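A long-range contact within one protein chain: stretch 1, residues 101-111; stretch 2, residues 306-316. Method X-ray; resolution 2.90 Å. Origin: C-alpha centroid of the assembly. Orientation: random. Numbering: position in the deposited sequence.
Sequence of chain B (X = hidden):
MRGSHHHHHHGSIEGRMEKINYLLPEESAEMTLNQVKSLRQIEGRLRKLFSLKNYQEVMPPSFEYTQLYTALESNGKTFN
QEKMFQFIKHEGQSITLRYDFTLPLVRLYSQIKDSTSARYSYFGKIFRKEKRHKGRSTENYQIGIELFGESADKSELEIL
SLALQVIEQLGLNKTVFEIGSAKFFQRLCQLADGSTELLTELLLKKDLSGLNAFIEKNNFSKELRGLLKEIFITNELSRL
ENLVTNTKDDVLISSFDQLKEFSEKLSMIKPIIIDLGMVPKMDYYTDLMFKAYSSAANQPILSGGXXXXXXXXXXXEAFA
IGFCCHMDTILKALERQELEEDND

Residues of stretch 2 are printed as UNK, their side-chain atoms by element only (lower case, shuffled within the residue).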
# COMPACT_ATOMS: atom_id res chain seq x y z
N PHE B 101 -8.03 -20.74 -4.56
CA PHE B 101 -7.93 -21.26 -5.92
C PHE B 101 -9.30 -21.55 -6.52
O PHE B 101 -9.47 -21.48 -7.73
CB PHE B 101 -7.09 -22.55 -5.96
CG PHE B 101 -5.63 -22.34 -6.27
CD1 PHE B 101 -4.67 -22.51 -5.28
CD2 PHE B 101 -5.21 -22.02 -7.56
CE1 PHE B 101 -3.30 -22.35 -5.56
CE2 PHE B 101 -3.86 -21.85 -7.85
CZ PHE B 101 -2.90 -22.02 -6.85
N THR B 102 -10.29 -21.89 -5.69
CA THR B 102 -11.62 -22.22 -6.19
C THR B 102 -12.33 -21.04 -6.84
O THR B 102 -12.81 -21.13 -7.97
CB THR B 102 -12.50 -22.82 -5.09
OG1 THR B 102 -11.86 -23.98 -4.55
CG2 THR B 102 -13.82 -23.26 -5.64
N LEU B 103 -12.40 -19.93 -6.12
CA LEU B 103 -13.06 -18.73 -6.61
C LEU B 103 -12.69 -18.31 -8.01
O LEU B 103 -13.56 -18.09 -8.85
CB LEU B 103 -12.81 -17.57 -5.65
CG LEU B 103 -13.89 -17.42 -4.59
CD1 LEU B 103 -13.57 -16.27 -3.64
CD2 LEU B 103 -15.21 -17.19 -5.30
N PRO B 104 -11.39 -18.17 -8.30
CA PRO B 104 -10.99 -17.76 -9.65
C PRO B 104 -11.31 -18.79 -10.73
O PRO B 104 -11.52 -18.44 -11.88
CB PRO B 104 -9.49 -17.49 -9.49
CG PRO B 104 -9.09 -18.42 -8.41
CD PRO B 104 -10.22 -18.31 -7.42
N LEU B 105 -11.36 -20.06 -10.36
CA LEU B 105 -11.69 -21.09 -11.33
C LEU B 105 -13.20 -21.08 -11.57
O LEU B 105 -13.68 -21.41 -12.66
CB LEU B 105 -11.25 -22.47 -10.83
CG LEU B 105 -9.78 -22.71 -10.49
CD1 LEU B 105 -9.48 -24.19 -10.55
CD2 LEU B 105 -8.90 -21.99 -11.47
N VAL B 106 -13.96 -20.72 -10.54
CA VAL B 106 -15.40 -20.68 -10.68
C VAL B 106 -15.76 -19.50 -11.56
O VAL B 106 -16.73 -19.55 -12.31
CB VAL B 106 -16.09 -20.56 -9.33
CG1 VAL B 106 -17.55 -20.23 -9.53
CG2 VAL B 106 -15.97 -21.85 -8.58
N ARG B 107 -14.99 -18.42 -11.46
CA ARG B 107 -15.24 -17.24 -12.28
C ARG B 107 -14.95 -17.58 -13.75
O ARG B 107 -15.72 -17.22 -14.64
CB ARG B 107 -14.35 -16.08 -11.83
CG ARG B 107 -14.51 -14.81 -12.65
CD ARG B 107 -13.56 -13.72 -12.16
NE ARG B 107 -12.17 -14.17 -12.20
CZ ARG B 107 -11.21 -13.69 -11.42
NH1 ARG B 107 -11.49 -12.75 -10.53
NH2 ARG B 107 -9.97 -14.15 -11.53
N LEU B 108 -13.84 -18.26 -13.98
CA LEU B 108 -13.45 -18.65 -15.33
C LEU B 108 -14.61 -19.40 -15.99
O LEU B 108 -14.92 -19.20 -17.16
CB LEU B 108 -12.21 -19.55 -15.28
CG LEU B 108 -11.77 -20.17 -16.61
CD1 LEU B 108 -11.50 -19.07 -17.60
CD2 LEU B 108 -10.55 -21.03 -16.43
N TYR B 109 -15.25 -20.27 -15.22
CA TYR B 109 -16.35 -21.05 -15.73
C TYR B 109 -17.53 -20.18 -16.15
O TYR B 109 -18.32 -20.56 -17.01
CB TYR B 109 -16.78 -22.06 -14.68
CG TYR B 109 -17.92 -22.90 -15.16
CD1 TYR B 109 -17.76 -23.75 -16.26
CD2 TYR B 109 -19.17 -22.82 -14.56
CE1 TYR B 109 -18.84 -24.49 -16.75
CE2 TYR B 109 -20.25 -23.55 -15.05
CZ TYR B 109 -20.08 -24.38 -16.14
OH TYR B 109 -21.15 -25.11 -16.60
N SER B 110 -17.65 -19.01 -15.53
CA SER B 110 -18.73 -18.07 -15.83
C SER B 110 -18.53 -17.49 -17.21
O SER B 110 -19.48 -17.30 -17.96
CB SER B 110 -18.76 -16.92 -14.83
OG SER B 110 -18.96 -17.39 -13.51
N GLN B 111 -17.27 -17.19 -17.53
CA GLN B 111 -16.90 -16.63 -18.83
C GLN B 111 -17.43 -17.51 -19.97
O GLN B 111 -17.94 -17.00 -20.97
CB GLN B 111 -15.37 -16.53 -18.93
CG GLN B 111 -14.69 -15.88 -17.72
CD GLN B 111 -14.62 -14.35 -17.79
OE1 GLN B 111 -14.12 -13.71 -16.86
NE2 GLN B 111 -15.12 -13.77 -18.88
N UNK B 306 -18.98 -30.51 -2.56
CA UNK B 306 -19.84 -29.91 -3.55
C UNK B 306 -20.36 -28.58 -2.99
O UNK B 306 -20.81 -28.51 -1.84
c UNK B 306 -25.14 -31.59 -6.36
c UNK B 306 -22.01 -30.39 -4.83
n UNK B 306 -25.30 -32.85 -5.95
n UNK B 306 -26.00 -31.05 -7.23
n UNK B 306 -24.12 -30.88 -5.90
c UNK B 306 -23.12 -31.39 -4.98
c UNK B 306 -21.00 -30.87 -3.83
N UNK B 307 -20.29 -27.55 -3.83
CA UNK B 307 -20.73 -26.21 -3.47
C UNK B 307 -21.37 -25.45 -4.63
O UNK B 307 -20.87 -24.40 -5.02
c UNK B 307 -15.69 -26.54 -4.55
c UNK B 307 -15.99 -26.81 -3.22
c UNK B 307 -18.18 -25.79 -3.50
c UNK B 307 -19.53 -25.41 -2.92
c UNK B 307 -17.22 -26.44 -2.70
c UNK B 307 -17.85 -25.52 -4.83
c UNK B 307 -16.61 -25.89 -5.36
o UNK B 307 -14.45 -26.91 -5.05
N UNK B 308 -22.46 -25.97 -5.18
CA UNK B 308 -23.14 -25.35 -6.32
C UNK B 308 -23.37 -23.86 -6.12
O UNK B 308 -23.37 -23.07 -7.07
c UNK B 308 -24.38 -27.49 -6.80
o UNK B 308 -25.27 -28.03 -7.50
o UNK B 308 -23.43 -28.12 -6.29
c UNK B 308 -24.49 -26.00 -6.56
N UNK B 309 -23.59 -23.50 -4.87
CA UNK B 309 -23.86 -22.13 -4.48
C UNK B 309 -22.89 -21.13 -5.13
O UNK B 309 -23.31 -20.22 -5.84
c UNK B 309 -25.66 -20.34 -2.75
n UNK B 309 -25.81 -19.16 -3.35
c UNK B 309 -24.25 -20.72 -2.36
c UNK B 309 -23.80 -22.04 -2.96
o UNK B 309 -26.62 -21.10 -2.53
N UNK B 310 -21.59 -21.31 -4.91
CA UNK B 310 -20.60 -20.41 -5.48
C UNK B 310 -20.87 -20.05 -6.93
O UNK B 310 -20.67 -18.91 -7.34
c UNK B 310 -19.21 -21.01 -5.39
c UNK B 310 -18.66 -21.05 -3.98
c UNK B 310 -18.43 -19.63 -3.52
c UNK B 310 -17.37 -21.85 -3.95
N UNK B 311 -21.31 -21.03 -7.70
CA UNK B 311 -21.60 -20.82 -9.11
C UNK B 311 -22.68 -19.76 -9.32
O UNK B 311 -22.77 -19.15 -10.38
c UNK B 311 -19.76 -22.84 -10.37
c UNK B 311 -21.19 -22.69 -10.85
c UNK B 311 -21.28 -21.78 -12.07
c UNK B 311 -22.05 -22.13 -9.73
N UNK B 312 -23.50 -19.54 -8.29
CA UNK B 312 -24.59 -18.58 -8.36
C UNK B 312 -24.15 -17.13 -8.25
O UNK B 312 -24.80 -16.25 -8.79
c UNK B 312 -25.62 -18.85 -7.26
o UNK B 312 -25.15 -18.36 -6.01
N UNK B 313 -23.05 -16.88 -7.53
CA UNK B 313 -22.54 -15.52 -7.37
C UNK B 313 -22.13 -14.90 -8.70
O UNK B 313 -21.77 -13.73 -8.78
c UNK B 313 -21.80 -15.52 -4.95
n UNK B 313 -21.38 -16.54 -4.22
o UNK B 313 -22.51 -14.63 -4.50
c UNK B 313 -21.35 -15.49 -6.40
N UNK B 314 -22.19 -15.71 -9.76
CA UNK B 314 -21.87 -15.26 -11.10
C UNK B 314 -23.04 -15.67 -12.01
O UNK B 314 -24.07 -14.99 -12.06
c UNK B 314 -19.17 -16.59 -9.61
c UNK B 314 -19.40 -15.69 -10.65
c UNK B 314 -20.56 -15.88 -11.60
c UNK B 314 -17.23 -15.34 -8.91
c UNK B 314 -18.10 -16.42 -8.73
c UNK B 314 -17.44 -14.44 -9.95
c UNK B 314 -18.52 -14.62 -10.81
N UNK B 315 -22.89 -16.80 -12.72
CA UNK B 315 -23.95 -17.27 -13.60
C UNK B 315 -25.01 -17.95 -12.76
O UNK B 315 -25.12 -17.71 -11.57
n UNK B 315 -23.58 -21.84 -15.19
c UNK B 315 -23.42 -18.24 -14.67
c UNK B 315 -22.99 -20.66 -15.36
o UNK B 315 -22.36 -20.37 -16.38
c UNK B 315 -23.12 -19.66 -14.21
N UNK B 316 -25.77 -18.83 -13.40
CA UNK B 316 -26.85 -19.52 -12.74
C UNK B 316 -26.42 -20.80 -12.03
O UNK B 316 -25.23 -21.11 -11.92
c UNK B 316 -27.95 -19.83 -13.76
c UNK B 316 -28.49 -18.57 -14.47
o UNK B 316 -30.48 -18.22 -13.20
c UNK B 316 -29.40 -17.72 -13.58
o UNK B 316 -29.05 -16.56 -13.25

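Position 306 has seven side-chain atoms: three carbons, a nitrogen, then a carbon carrying two more nitrogens. This guanidinium chain touches nothing on stretch 1. It is Arg 306.

Position 307 has one carbon, then a six-carbon ring bearing one oxygen. The oxygen lies 3.8 Å from Thr 102 CG2. A ring with a hydroxyl is Tyr 307.

Position 308 has two carbons, the second carrying two oxygens. It is out of reach of stretch 1. This short carboxylate is Asp 308. It forms a salt bridge back to Arg 306.

Position 309 has three carbons, the third carrying one oxygen and one nitrogen. It does not touch stretch 1. The terminal amide gives Gln 309.

Position 310 has four carbons, forked at the second. The two branch tips face Thr 102 and Leu 103. This is Leu 310. Its CD1 is 4.2 Å from Thr 102 CG2, and its CD2 is 4.4 Å from Leu 103 CD2.

Position 311 also has four carbons forked at the second. The branch tips lie against Val 106 and Tyr 109. This is Leu 311. Its CD2 is 3.5 Å from Val 106 CG1. Its CD1 is 3.4 Å from Tyr 109 CD2, at the edge of that ring.

Position 312 has one carbon and one oxygen, and its CB points away from stretch 1. It is Ser 312. Its OG donates a hydrogen bond to Gln 309 O, at 2.6 Å.

Position 313 has two carbons, the second carrying one oxygen and one nitrogen. It touches nothing there. It is Asn 313.

Position 314 has one carbon, then a bare six-carbon ring. The ring meets Val 106 and Arg 107. It is Phe 314. Its CE1 is 3.9 Å from Val 106 CG1, and Arg 107 CA lies over one ring face.

Position 315 has three carbons, the third carrying one oxygen and one nitrogen. It reaches the Tyr 109 ring. It is Gln 315, with NE2 3.7 Å from Tyr 109 CE2.

Position 316 has three carbons, the third carrying two oxygens, and is out of reach. It is Glu 316.

The contact works by packing; no hydrogen bond crosses it. Val 106 is central, touching Leu 310, Leu 311 and Phe 314. Phe 314 has the largest covered area. Ser 110 OG sits 2.9 Å from Phe 314 CB and bonds weakly to Val 106 O within its own helix.

Stretch 2 306-316: RYDQLLSNFQE
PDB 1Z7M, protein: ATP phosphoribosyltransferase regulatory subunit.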